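Local coordinates for protein sulfite dehydrogenase (Paracoccus pantotrophus, PDB 2XTS) that oxidises protein-bound sulfane sulfur at a molybdenum cofactor, as the molybdenum-carrying partner of a heme-bearing cytochrome in the Sox sulfur-oxidation system, at residues W168-G173 / K235-R240; N179-P184 / G217-M222; P210-V215 / W223-R228. All blocks are in the same frame, centred on the assembly; numbering follows the deposited sequence. Where two conformers were deposited one is given.

Contact 1. Residues W168-G173 / K235-R240. With HEC (heme c), chain K.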
loop_
_atom_site.group_PDB
_atom_site.type_symbol
_atom_site.label_atom_id
_atom_site.label_comp_id
_atom_site.label_asym_id
_atom_site.label_seq_id
_atom_site.Cartn_x
_atom_site.Cartn_y
_atom_site.Cartn_z
ATOM N N TRP A 168 17.875 28.583 7.643
ATOM C CA TRP A 168 16.521 28.061 7.824
ATOM C C TRP A 168 15.826 27.987 6.491
ATOM O O TRP A 168 16.018 28.843 5.630
ATOM C CB TRP A 168 15.715 28.961 8.774
ATOM C CG TRP A 168 16.143 28.959 10.185
ATOM C CD1 TRP A 168 17.139 29.699 10.733
ATOM C CD2 TRP A 168 15.587 28.171 11.239
ATOM N NE1 TRP A 168 17.226 29.424 12.076
ATOM C CE2 TRP A 168 16.274 28.502 12.411
ATOM C CE3 TRP A 168 14.546 27.243 11.309
ATOM C CZ2 TRP A 168 15.968 27.931 13.649
ATOM C CZ3 TRP A 168 14.225 26.670 12.555
ATOM C CH2 TRP A 168 14.947 27.010 13.697
ATOM N N LEU A 169 14.981 26.968 6.353
ATOM C CA LEU A 169 14.096 26.824 5.211
ATOM C C LEU A 169 12.676 26.917 5.712
ATOM O O LEU A 169 12.297 26.269 6.703
ATOM C CB LEU A 169 14.329 25.488 4.503
ATOM C CG LEU A 169 13.432 25.136 3.308
ATOM C CD1 LEU A 169 14.164 24.209 2.362
ATOM C CD2 LEU A 169 12.134 24.475 3.774
ATOM N N TYR A 170 11.894 27.746 5.035
ATOM C CA TYR A 170 10.475 27.888 5.307
ATOM C C TYR A 170 9.707 27.253 4.167
ATOM O O TYR A 170 9.910 27.623 3.010
ATOM C CB TYR A 170 10.144 29.360 5.400
ATOM C CG TYR A 170 8.685 29.686 5.627
ATOM C CD1 TYR A 170 8.087 29.534 6.887
ATOM C CD2 TYR A 170 7.919 30.233 4.603
ATOM C CE1 TYR A 170 6.750 29.893 7.083
ATOM C CE2 TYR A 170 6.598 30.562 4.778
ATOM C CZ TYR A 170 6.023 30.422 6.020
ATOM O OH TYR A 170 4.697 30.760 6.208
ATOM N N ALA A 171 8.817 26.311 4.485
ATOM C CA ALA A 171 8.029 25.632 3.450
ATOM C C ALA A 171 6.582 26.014 3.617
ATOM O O ALA A 171 6.060 25.974 4.731
ATOM C CB ALA A 171 8.157 24.111 3.524
ATOM N N GLU A 172 5.928 26.374 2.516
ATOM C CA GLU A 172 4.491 26.653 2.576
ATOM C C GLU A 172 3.750 25.983 1.452
ATOM O O GLU A 172 4.294 25.678 0.379
ATOM C CB GLU A 172 4.139 28.147 2.613
ATOM C CG GLU A 172 4.590 28.874 1.409
ATOM C CD GLU A 172 3.843 30.192 1.032
ATOM O OE1 GLU A 172 4.307 30.795 0.055
ATOM O OE2 GLU A 172 2.833 30.632 1.640
ATOM N N GLY A 173 2.494 25.716 1.761
ATOM C CA GLY A 173 1.588 25.040 0.869
ATOM C C GLY A 173 0.814 25.959 -0.054
ATOM O O GLY A 173 0.734 27.163 0.165
ATOM N N LYS A 235 16.892 33.184 9.698
ATOM C CA LYS A 235 16.265 32.898 10.997
ATOM C C LYS A 235 14.921 32.237 10.766
ATOM O O LYS A 235 14.403 32.291 9.665
ATOM C CB LYS A 235 16.062 34.160 11.835
ATOM C CG LYS A 235 15.289 35.236 11.178
ATOM C CD LYS A 235 15.248 36.490 12.038
ATOM C CE LYS A 235 16.646 37.011 12.405
ATOM N NZ LYS A 235 16.723 38.434 12.908
ATOM N N ALA A 236 14.365 31.626 11.808
ATOM C CA ALA A 236 13.072 30.999 11.722
ATOM C C ALA A 236 12.017 32.071 11.463
ATOM O O ALA A 236 12.118 33.190 11.974
ATOM C CB ALA A 236 12.775 30.243 13.009
ATOM N N VAL A 237 10.984 31.736 10.712
ATOM C CA VAL A 237 9.928 32.692 10.467
ATOM C C VAL A 237 9.060 32.927 11.722
ATOM O O VAL A 237 8.588 34.027 11.959
ATOM C CB VAL A 237 9.068 32.235 9.264
ATOM C CG1 VAL A 237 7.832 33.105 9.107
ATOM C CG2 VAL A 237 9.936 32.189 8.000
ATOM N N GLU A 238 8.878 31.874 12.520
ATOM C CA GLU A 238 7.991 31.897 13.703
ATOM C C GLU A 238 6.567 32.195 13.250
ATOM O O GLU A 238 5.891 33.141 13.679
ATOM C CB GLU A 238 8.483 32.836 14.800
ATOM C CG GLU A 238 9.937 32.591 15.185
ATOM C CD GLU A 238 10.171 31.378 16.059
ATOM O OE1 GLU A 238 9.507 30.336 15.883
ATOM O OE2 GLU A 238 11.057 31.486 16.924
ATOM N N SER A 239 6.135 31.357 12.332
ATOM C CA SER A 239 4.809 31.400 11.782
ATOM C C SER A 239 3.733 30.911 12.754
ATOM O O SER A 239 4.029 30.402 13.835
ATOM C CB SER A 239 4.793 30.537 10.543
ATOM O OG SER A 239 5.030 29.198 10.949
ATOM N N ARG A 240 2.477 31.071 12.373
ATOM C CA ARG A 240 1.355 30.698 13.245
ATOM C C ARG A 240 1.445 29.246 13.711
ATOM O O ARG A 240 1.174 28.939 14.882
ATOM C CB ARG A 240 0.035 31.001 12.526
ATOM C CG ARG A 240 -1.231 30.849 13.359
ATOM C CD ARG A 240 -1.863 29.488 13.300
ATOM N NE ARG A 240 -3.116 29.508 14.017
ATOM C CZ ARG A 240 -4.107 28.635 13.860
ATOM N NH1 ARG A 240 -3.997 27.626 13.015
ATOM N NH2 ARG A 240 -5.213 28.775 14.559
HETATM FE FE HEC K . -10.065 33.895 11.616
HETATM C CHA HEC K . -7.975 31.682 13.121
HETATM C CHB HEC K . -7.917 36.426 12.388
HETATM C CHC HEC K . -11.961 36.009 9.829
HETATM C CHD HEC K . -12.473 31.545 11.412
HETATM N NA HEC K . -8.295 34.030 12.567
HETATM C C1A HEC K . -7.626 32.993 13.172
HETATM C C2A HEC K . -6.458 33.504 13.852
HETATM C C3A HEC K . -6.449 34.828 13.643
HETATM C C4A HEC K . -7.599 35.168 12.834
HETATM C CMA HEC K . -5.420 35.871 14.131
HETATM C CAA HEC K . -5.450 32.643 14.657
HETATM C CBA HEC K . -5.963 32.363 16.069
HETATM C CGA HEC K . -4.973 31.612 16.911
HETATM O O1A HEC K . -4.218 30.789 16.390
HETATM O O2A HEC K . -4.965 31.928 18.124
HETATM N NB HEC K . -9.946 35.809 11.149
HETATM C C1B HEC K . -8.968 36.717 11.543
HETATM C C2B HEC K . -9.155 37.953 10.813
HETATM C C3B HEC K . -10.301 37.852 10.124
HETATM C C4B HEC K . -10.790 36.507 10.301
HETATM C CMB HEC K . -8.290 39.204 11.061
HETATM C CAB HEC K . -10.934 38.877 9.195
HETATM C CBB HEC K . -9.887 39.366 8.155
HETATM N NC HEC K . -11.901 33.777 10.776
HETATM C C1C HEC K . -12.523 34.790 10.113
HETATM C C2C HEC K . -13.830 34.343 9.703
HETATM C C3C HEC K . -13.972 33.085 10.141
HETATM C C4C HEC K . -12.776 32.744 10.864
HETATM C CMC HEC K . -14.831 35.187 8.885
HETATM C CAC HEC K . -15.148 32.111 10.081
HETATM C CBC HEC K . -15.909 31.921 8.819
HETATM N ND HEC K . -10.185 31.964 12.158
HETATM C C1D HEC K . -11.248 31.132 11.864
HETATM C C2D HEC K . -10.921 29.767 12.181
HETATM C C3D HEC K . -9.531 29.809 12.675
HETATM C C4D HEC K . -9.148 31.187 12.657
HETATM C CMD HEC K . -11.732 28.494 11.975
HETATM C CAD HEC K . -8.720 28.601 13.108
HETATM C CBD HEC K . -7.975 28.044 11.898
HETATM C CGD HEC K . -7.088 26.880 12.236
HETATM O O1D HEC K . -6.857 26.595 13.440
HETATM O O2D HEC K . -6.528 26.297 11.287
#
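The indole of Trp168 lies flat against the backbone of residues 235-236: CD1 is 3.3 Å from Lys235 CA, and Ala236 N sits over the same face toward the rim. Farther along that face, Ala236 CB stands 3.7 Å from the centroid of the six-membered ring and only 3° off its normal, a nearly vertical CH-pi contact. CG of Trp168 is anti to the carbonyl carbon (chi1 -69°), which swings the ring out from strand 168-173 onto the loop. Two residues on, Tyr170 has CG anti to the backbone N (chi1 178°) and crosses Val237 at about a right angle; CG2 of Val237 comes obliquely to CD1 of Tyr170 at 3.4 Å, while Ser239 CB meets the ring edge. No hydrogen bond joins the segments, so dispersion carries this buried interface. An alanine in place of Trp168 would probably loosen the Lys235-Ala236 backbone, since it removes the face on which Ala236 CB and the peptide rest. In the next shell Ser182 OG bonds Val237 N and Ser239 OG bonds Gly180 O, tying the loop to strand 181-184 and to Gly180 just before it; Lys235 NZ forms a salt bridge with Asp24 of the cytochrome chain. At the end of 235-240, Arg240 bridges both heme c propionates: NE donates to HEC O1A at 2.9 Å, and NH2 reaches HEC O1A at 2.9 Å and HEC O1D at 3.0 Å. The arrangement is thus a strand-to-loop packing in the molybdopterin-binding domain, leading into the heme propionate site at the cytochrome interface.

Contact 2. Residues N179-P184 / G217-M222. With CO (cobalt (II) ion), chain G; MTE (phosphonic acidmono-(2-amino-5,6-dimercapto-4-oxo-3,7,8a,9,10,10a-hexahydro-4H-8-oxa-1,3,9,10-tetraaza-anthracen-7-ylmethyl)ester), chain E; 2MO (molybdenum (IV)oxide), chain F.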
loop_
_atom_site.group_PDB
_atom_site.type_symbol
_atom_site.label_atom_id
_atom_site.label_comp_id
_atom_site.label_asym_id
_atom_site.label_seq_id
_atom_site.Cartn_x
_atom_site.Cartn_y
_atom_site.Cartn_z
ATOM N N ASN A 179 0.089 26.642 5.978
ATOM C CA ASN A 179 0.805 25.714 6.842
ATOM C C ASN A 179 2.304 25.956 6.852
ATOM O O ASN A 179 3.104 25.034 6.919
ATOM C CB ASN A 179 0.521 24.273 6.433
ATOM C CG ASN A 179 0.685 23.288 7.587
ATOM O OD1 ASN A 179 1.684 22.552 7.694
ATOM N ND2 ASN A 179 -0.281 23.302 8.477
ATOM N N GLY A 180 2.708 27.217 6.822
ATOM C CA GLY A 180 4.129 27.506 6.739
ATOM C C GLY A 180 4.843 27.047 7.987
ATOM O O GLY A 180 4.379 27.285 9.090
ATOM N N ARG A 181 5.991 26.394 7.796
ATOM C CA ARG A 181 6.819 25.906 8.879
ATOM C C ARG A 181 8.291 26.130 8.565
ATOM O O ARG A 181 8.721 25.983 7.418
ATOM C CB ARG A 181 6.576 24.404 9.162
ATOM C CG ARG A 181 5.258 24.082 9.846
ATOM C CD ARG A 181 5.133 24.719 11.211
ATOM N NE ARG A 181 6.146 24.321 12.161
ATOM C CZ ARG A 181 6.074 23.329 13.036
ATOM N NH1 ARG A 181 5.023 22.542 13.115
ATOM N NH2 ARG A 181 7.072 23.128 13.870
ATOM N N SER A 182 9.061 26.403 9.619
ATOM C CA SER A 182 10.497 26.627 9.540
ATOM C C SER A 182 11.299 25.386 9.915
ATOM O O SER A 182 11.009 24.711 10.907
ATOM C CB SER A 182 10.878 27.733 10.495
ATOM O OG SER A 182 10.163 28.918 10.225
ATOM N N PHE A 183 12.342 25.097 9.129
ATOM C CA PHE A 183 13.206 23.935 9.341
ATOM C C PHE A 183 14.660 24.391 9.446
ATOM O O PHE A 183 15.106 25.189 8.628
ATOM C CB PHE A 183 13.168 23.027 8.107
ATOM C CG PHE A 183 11.859 22.388 7.807
ATOM C CD1 PHE A 183 10.830 23.107 7.269
ATOM C CD2 PHE A 183 11.684 21.031 7.994
ATOM C CE1 PHE A 183 9.624 22.479 6.967
ATOM C CE2 PHE A 183 10.496 20.402 7.658
ATOM C CZ PHE A 183 9.460 21.133 7.173
ATOM N N PRO A 184 15.432 23.826 10.379
ATOM C CA PRO A 184 16.868 24.075 10.323
ATOM C C PRO A 184 17.491 23.403 9.107
ATOM O O PRO A 184 17.115 22.292 8.749
ATOM C CB PRO A 184 17.381 23.436 11.612
ATOM C CG PRO A 184 16.426 22.381 11.909
ATOM C CD PRO A 184 15.100 22.818 11.404
ATOM N N GLY A 217 10.477 11.222 11.000
ATOM C CA GLY A 217 10.557 11.287 12.441
ATOM C C GLY A 217 9.986 12.536 13.078
ATOM O O GLY A 217 9.924 12.613 14.304
ATOM N N TRP A 218 9.614 13.525 12.271
ATOM C CA TRP A 218 9.183 14.827 12.765
ATOM C C TRP A 218 7.658 14.965 12.674
ATOM O O TRP A 218 6.990 14.290 11.870
ATOM C CB TRP A 218 9.893 15.947 12.007
ATOM C CG TRP A 218 11.321 16.157 12.410
ATOM C CD1 TRP A 218 12.123 15.257 13.049
ATOM C CD2 TRP A 218 12.101 17.355 12.262
ATOM N NE1 TRP A 218 13.349 15.822 13.299
ATOM C CE2 TRP A 218 13.360 17.102 12.823
ATOM C CE3 TRP A 218 11.845 18.615 11.728
ATOM C CZ2 TRP A 218 14.349 18.080 12.881
ATOM C CZ3 TRP A 218 12.815 19.582 11.792
ATOM C CH2 TRP A 218 14.056 19.313 12.351
ATOM N N GLU A 219 7.103 15.798 13.547
ATOM C CA GLU A 219 5.679 15.951 13.707
ATOM C C GLU A 219 4.992 16.230 12.396
ATOM O O GLU A 219 5.481 16.967 11.541
ATOM C CB GLU A 219 5.395 17.037 14.769
ATOM C CG GLU A 219 5.729 18.463 14.336
ATOM C CD GLU A 219 5.726 19.487 15.469
ATOM O OE1 GLU A 219 5.452 19.106 16.629
ATOM O OE2 GLU A 219 6.024 20.677 15.187
ATOM N N GLY A 220 3.804 15.647 12.262
ATOM C CA GLY A 220 3.090 15.669 10.986
ATOM C C GLY A 220 2.855 17.061 10.434
ATOM O O GLY A 220 2.786 17.249 9.226
ATOM N N ASN A 221 2.653 18.053 11.301
ATOM C CA ASN A 221 2.430 19.398 10.794
ATOM C C ASN A 221 3.520 19.871 9.841
ATOM O O ASN A 221 3.250 20.686 8.952
ATOM C CB ASN A 221 2.241 20.397 11.943
ATOM C CG ASN A 221 1.878 21.781 11.442
ATOM O OD1 ASN A 221 2.722 22.689 11.445
ATOM N ND2 ASN A 221 0.674 21.932 10.900
ATOM N N MET A 222 4.732 19.373 9.999
ATOM C CA MET A 222 5.817 19.843 9.174
ATOM C C MET A 222 5.815 19.187 7.794
ATOM O O MET A 222 6.559 19.612 6.921
ATOM C CB MET A 222 7.114 19.650 9.915
ATOM C CG MET A 222 7.125 20.400 11.234
ATOM S SD MET A 222 8.687 20.171 12.119
ATOM C CE MET A 222 9.701 21.440 11.382
HETATM CO CO CO G . 6.129 19.724 18.491
HETATM N N1 MTE E . 0.008 20.972 4.676
HETATM C C2 MTE E . -0.783 21.960 4.272
HETATM N N2 MTE E . -0.450 22.642 3.155
HETATM N N3 MTE E . -1.915 22.284 4.926
HETATM C C4 MTE E . -2.321 21.636 6.056
HETATM O O4 MTE E . -3.389 21.990 6.596
HETATM N N5 MTE E . -1.731 19.881 7.750
HETATM C C6 MTE E . -0.535 19.330 8.343
HETATM C C7 MTE E . 0.347 18.543 7.387
HETATM N N8 MTE E . 0.589 19.310 6.192
HETATM C C9 MTE E . -1.491 20.567 6.574
HETATM C C10 MTE E . -0.270 20.268 5.815
HETATM C "C1'" MTE E . -0.817 18.472 9.564
HETATM S "S1'" MTE E . -1.252 19.260 11.065
HETATM C "C2'" MTE E . -0.662 17.127 9.543
HETATM S "S2'" MTE E . -0.799 16.167 10.962
HETATM C "C3'" MTE E . -0.315 16.445 8.237
HETATM O "O3'" MTE E . -0.301 17.317 7.095
HETATM C "C4'" MTE E . -1.339 15.369 7.926
HETATM O "O4'" MTE E . -0.958 14.671 6.733
HETATM P P MTE E . -2.112 13.812 6.026
HETATM O O1P MTE E . -2.454 12.797 7.158
HETATM O O2P MTE E . -3.300 14.669 5.733
HETATM O O3P MTE E . -1.449 13.150 4.868
HETATM MO MO 2MO F . -0.953 17.671 12.797
HETATM O OT1 2MO F . 0.698 17.850 13.477
HETATM O OT2 2MO F . -2.268 18.834 13.667
HETATM O O HOH W 1 6.576 21.637 17.608
HETATM O O HOH W 2 4.331 20.488 19.319
#
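Arg181 and Glu219 form the polar centre of this buried contact. The arginine chain, bent at chi2 and chi3, turns its guanidinium end-on to the carboxylate, and both terminal nitrogens grip one oxygen: NH1 and NH2 of Arg181 each lie 3.0 Å from Glu219 OE2. The two planes are 66° apart; NH1 approaches from above the carboxylate plane and NH2 nearly along the C-O axis. Water 1 donates to the same OE2, so three donors converge on it, which would probably favour the charged carboxylate. The other oxygen, Glu219 OE1, binds cobalt at 2.1 Å; waters 1 and 2 are further ligands, and Thr259 and His369 complete the protein part of the site. NH1 of Arg181 has a second acceptor, Asn221 OD1, at 2.8 Å: the N-H...O angle is 171°, and the bond lies in the carbonyl plane on a lone pair. Arg181 NE is taken by Glu242 in a salt bridge. Met222 CG packs over one guanidinium face, 3.5 Å from Arg181 NH1. Asn221 N gives a weak bond to 2MO OT1, placing this turn beside the molybdenum, and a side chain at Gly220 would run into the cofactor sulfur S2'. At the apolar end Met222 CE makes a CH-pi contact over the Phe183 face, 4.0 Å from the ring centroid, and SD lies obliquely 5.3 Å from that centroid, a Met-aromatic contact; Pro184 CD meets the edge of Trp218 at CH2. In the fold, 181-184 is an outer strand paired with 168-173 and runs directly into helix 185-191, whereas 217-222 is part of the loop, with a 3-10 turn at 220-222, between strand 212-214 and strand 227-233.

Contact 3. Residues P210-V215 / W223-R228. With MTE (phosphonic acidmono-(2-amino-5,6-dimercapto-4-oxo-3,7,8a,9,10,10a-hexahydro-4H-8-oxa-1,3,9,10-tetraaza-anthracen-7-ylmethyl)ester), chain E.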
loop_
_atom_site.group_PDB
_atom_site.type_symbol
_atom_site.label_atom_id
_atom_site.label_comp_id
_atom_site.label_asym_id
_atom_site.label_seq_id
_atom_site.Cartn_x
_atom_site.Cartn_y
_atom_site.Cartn_z
ATOM N N PRO A 210 -0.002 17.259 -6.025
ATOM C CA PRO A 210 0.932 16.259 -6.514
ATOM C C PRO A 210 2.280 16.178 -5.787
ATOM O O PRO A 210 3.124 15.397 -6.192
ATOM C CB PRO A 210 1.129 16.677 -7.973
ATOM C CG PRO A 210 1.109 18.166 -7.873
ATOM C CD PRO A 210 0.084 18.502 -6.816
ATOM N N ALA A 211 2.490 16.956 -4.729
ATOM C CA ALA A 211 3.761 16.961 -4.043
ATOM C C ALA A 211 3.623 17.417 -2.598
ATOM O O ALA A 211 2.970 18.425 -2.311
ATOM C CB ALA A 211 4.763 17.879 -4.804
ATOM N N ARG A 212 4.267 16.690 -1.685
ATOM C CA ARG A 212 4.309 17.037 -0.265
ATOM C C ARG A 212 5.723 16.891 0.267
ATOM O O ARG A 212 6.528 16.161 -0.309
ATOM C CB ARG A 212 3.366 16.163 0.576
ATOM C CG ARG A 212 3.917 14.765 0.879
ATOM C CD ARG A 212 2.999 13.960 1.767
ATOM N NE ARG A 212 2.747 14.652 3.031
ATOM C CZ ARG A 212 1.723 14.382 3.830
ATOM N NH1 ARG A 212 0.965 13.314 3.624
ATOM N NH2 ARG A 212 1.500 15.143 4.896
ATOM N N LEU A 213 5.998 17.518 1.406
ATOM C CA LEU A 213 7.179 17.166 2.157
ATOM C C LEU A 213 6.975 15.930 3.010
ATOM O O LEU A 213 5.923 15.753 3.614
ATOM C CB LEU A 213 7.613 18.318 3.066
ATOM C CG LEU A 213 7.972 19.627 2.362
ATOM C CD1 LEU A 213 8.512 20.663 3.354
ATOM C CD2 LEU A 213 8.969 19.396 1.227
ATOM N N VAL A 214 8.025 15.125 3.057
ATOM C CA VAL A 214 8.165 13.966 3.932
ATOM C C VAL A 214 9.349 14.291 4.836
ATOM O O VAL A 214 10.453 14.598 4.343
ATOM C CB VAL A 214 8.360 12.654 3.132
ATOM C CG1 VAL A 214 8.796 11.523 4.039
ATOM C CG2 VAL A 214 7.066 12.325 2.439
ATOM N N VAL A 215 9.103 14.307 6.158
ATOM C CA VAL A 215 10.076 14.801 7.161
ATOM C C VAL A 215 10.283 13.705 8.211
ATOM O O VAL A 215 9.615 13.684 9.251
ATOM C CB VAL A 215 9.557 16.106 7.816
ATOM C CG1 VAL A 215 10.669 16.749 8.646
ATOM C CG2 VAL A 215 8.970 17.072 6.746
ATOM N N TRP A 223 4.968 18.165 7.606
ATOM C CA TRP A 223 4.881 17.462 6.324
ATOM C C TRP A 223 3.979 18.271 5.393
ATOM O O TRP A 223 2.842 17.876 5.083
ATOM C CB TRP A 223 4.360 16.032 6.527
ATOM C CG TRP A 223 5.248 15.111 7.315
ATOM C CD1 TRP A 223 5.857 15.346 8.515
ATOM C CD2 TRP A 223 5.471 13.753 7.008
ATOM N NE1 TRP A 223 6.519 14.222 8.930
ATOM C CE2 TRP A 223 6.304 13.228 8.008
ATOM C CE3 TRP A 223 5.122 12.948 5.922
ATOM C CZ2 TRP A 223 6.749 11.920 7.988
ATOM C CZ3 TRP A 223 5.549 11.657 5.899
ATOM C CH2 TRP A 223 6.357 11.143 6.927
ATOM N N VAL A 224 4.462 19.440 4.986
ATOM C CA VAL A 224 3.668 20.407 4.245
ATOM C C VAL A 224 3.139 19.759 2.946
ATOM O O VAL A 224 3.912 19.245 2.133
ATOM C CB VAL A 224 4.482 21.691 3.955
ATOM C CG1 VAL A 224 3.653 22.668 3.121
ATOM C CG2 VAL A 224 4.947 22.350 5.235
ATOM N N LYS A 225 1.826 19.818 2.770
ATOM C CA LYS A 225 1.150 19.271 1.599
ATOM C C LYS A 225 0.949 20.341 0.526
ATOM O O LYS A 225 0.886 21.541 0.807
ATOM C CB LYS A 225 -0.199 18.689 2.034
ATOM C CG LYS A 225 -0.083 17.452 2.856
ATOM C CD LYS A 225 -1.425 16.823 3.225
ATOM C CE LYS A 225 -2.257 17.640 4.187
ATOM N NZ LYS A 225 -3.566 16.983 4.392
ATOM N N TRP A 226 0.834 19.883 -0.715
ATOM C CA TRP A 226 0.631 20.778 -1.860
ATOM C C TRP A 226 1.718 21.849 -1.850
ATOM O O TRP A 226 1.451 23.030 -2.034
ATOM C CB TRP A 226 -0.791 21.408 -1.868
ATOM C CG TRP A 226 -1.897 20.445 -1.531
ATOM C CD1 TRP A 226 -2.398 19.494 -2.364
ATOM C CD2 TRP A 226 -2.648 20.351 -0.321
ATOM N NE1 TRP A 226 -3.401 18.798 -1.745
ATOM C CE2 TRP A 226 -3.564 19.299 -0.486
ATOM C CE3 TRP A 226 -2.660 21.064 0.872
ATOM C CZ2 TRP A 226 -4.435 18.909 0.520
ATOM C CZ3 TRP A 226 -3.540 20.692 1.860
ATOM C CH2 TRP A 226 -4.406 19.609 1.693
ATOM N N VAL A 227 2.967 21.432 -1.617
ATOM C CA VAL A 227 4.032 22.383 -1.315
ATOM C C VAL A 227 4.287 23.309 -2.500
ATOM O O VAL A 227 4.476 22.844 -3.619
ATOM C CB VAL A 227 5.340 21.697 -0.866
ATOM C CG1 VAL A 227 6.172 22.660 -0.011
ATOM C CG2 VAL A 227 5.079 20.520 -0.025
ATOM N N ARG A 228 4.268 24.612 -2.249
ATOM C CA ARG A 228 4.451 25.594 -3.323
ATOM C C ARG A 228 5.713 26.427 -3.253
ATOM O O ARG A 228 6.160 26.965 -4.273
ATOM C CB ARG A 228 3.246 26.545 -3.405
ATOM C CG ARG A 228 3.294 27.722 -2.472
ATOM C CD ARG A 228 2.201 28.689 -2.777
ATOM N NE ARG A 228 2.363 29.930 -2.021
ATOM C CZ ARG A 228 1.531 30.962 -2.087
ATOM N NH1 ARG A 228 0.416 30.896 -2.817
ATOM N NH2 ARG A 228 1.811 32.065 -1.409
HETATM N N1 MTE E . 0.008 20.972 4.676
HETATM C C2 MTE E . -0.783 21.960 4.272
HETATM N N2 MTE E . -0.450 22.642 3.155
HETATM N N3 MTE E . -1.915 22.284 4.926
HETATM C C4 MTE E . -2.321 21.636 6.056
HETATM O O4 MTE E . -3.389 21.990 6.596
HETATM N N5 MTE E . -1.731 19.881 7.750
HETATM C C6 MTE E . -0.535 19.330 8.343
HETATM C C7 MTE E . 0.347 18.543 7.387
HETATM N N8 MTE E . 0.589 19.310 6.192
HETATM C C9 MTE E . -1.491 20.567 6.574
HETATM C C10 MTE E . -0.270 20.268 5.815
HETATM C "C1'" MTE E . -0.817 18.472 9.564
HETATM S "S1'" MTE E . -1.252 19.260 11.065
HETATM C "C2'" MTE E . -0.662 17.127 9.543
HETATM S "S2'" MTE E . -0.799 16.167 10.962
HETATM C "C3'" MTE E . -0.315 16.445 8.237
HETATM O "O3'" MTE E . -0.301 17.317 7.095
HETATM C "C4'" MTE E . -1.339 15.369 7.926
HETATM O "O4'" MTE E . -0.958 14.671 6.733
HETATM P P MTE E . -2.112 13.812 6.026
HETATM O O1P MTE E . -2.454 12.797 7.158
HETATM O O2P MTE E . -3.300 14.669 5.733
HETATM O O3P MTE E . -1.449 13.150 4.868
#
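Arg212 and Lys225 run side by side, pointing the same way toward the cofactor phosphate. Lys225 CG lies over one face of the Arg212 guanidinium, 3.5 Å from NH2, and Trp223 CE3 over the opposite face, sandwiching it. Its edge is fixed by bonds: NH2 of Arg212 donates to Trp223 O at 3.1 Å, in the carbonyl plane on a lone pair, and also to MTE O4' with an N-H...O angle of 175°. Arg212 NH1 reaches MTE O3P and Lys225 NZ reaches MTE O2P, each at 2.7 Å. One face of the Trp223 indole lies over the Val214-Val215 backbone, at the end of strand 212-214, with Val215 N 3.5 Å above its plane and Val214 CA and Val215 CB making CH-pi contacts; NE1 bonds Trp218 O. Leu213 N donates to Val224 O at 2.8 Å and Val227 N to Ala211 O. The Val227 and Leu213 side chains cross at about a right angle, CG2 against CG. The main chain of 223-225 hydrogen-bonds to the pterin: Trp223 O accepts from MTE N8, Lys225 N donates to MTE N1 at 2.9 Å, and Lys225 O accepts from MTE N2. Arg212 NH2 and Lys225 NZ, 5.4 Å apart, are like-charged; the phosphate probably offsets this, and Glu206 O and Arg74 O also accept from NZ. The backbone donors and acceptors match the pterin edge, consistent with specific recognition.

Overall arrangement
All three contacts are buried within the molybdopterin-binding domain, yet their chemistry changes with place. Contact 1, farthest from the chain centre and beside the cytochrome, joins its segments by van der Waals and CH-pi packing, with no hydrogen bond between them, and reaches the pterin only through Gly173. Contacts 2 and 3 are built round the cofactor: contact 2 through a salt bridge and a cobalt ligand, contact 3 through backbone hydrogen bonds and a grip on the phosphate. Strand 168-173 lies between 181-184 of contact 2 and 227-233, which begins in contact 3; Glu172 forms a salt bridge with Arg228. Contacts 2 and 3 cross along the chain, Phe183 CE2 packing on Val215 CG2.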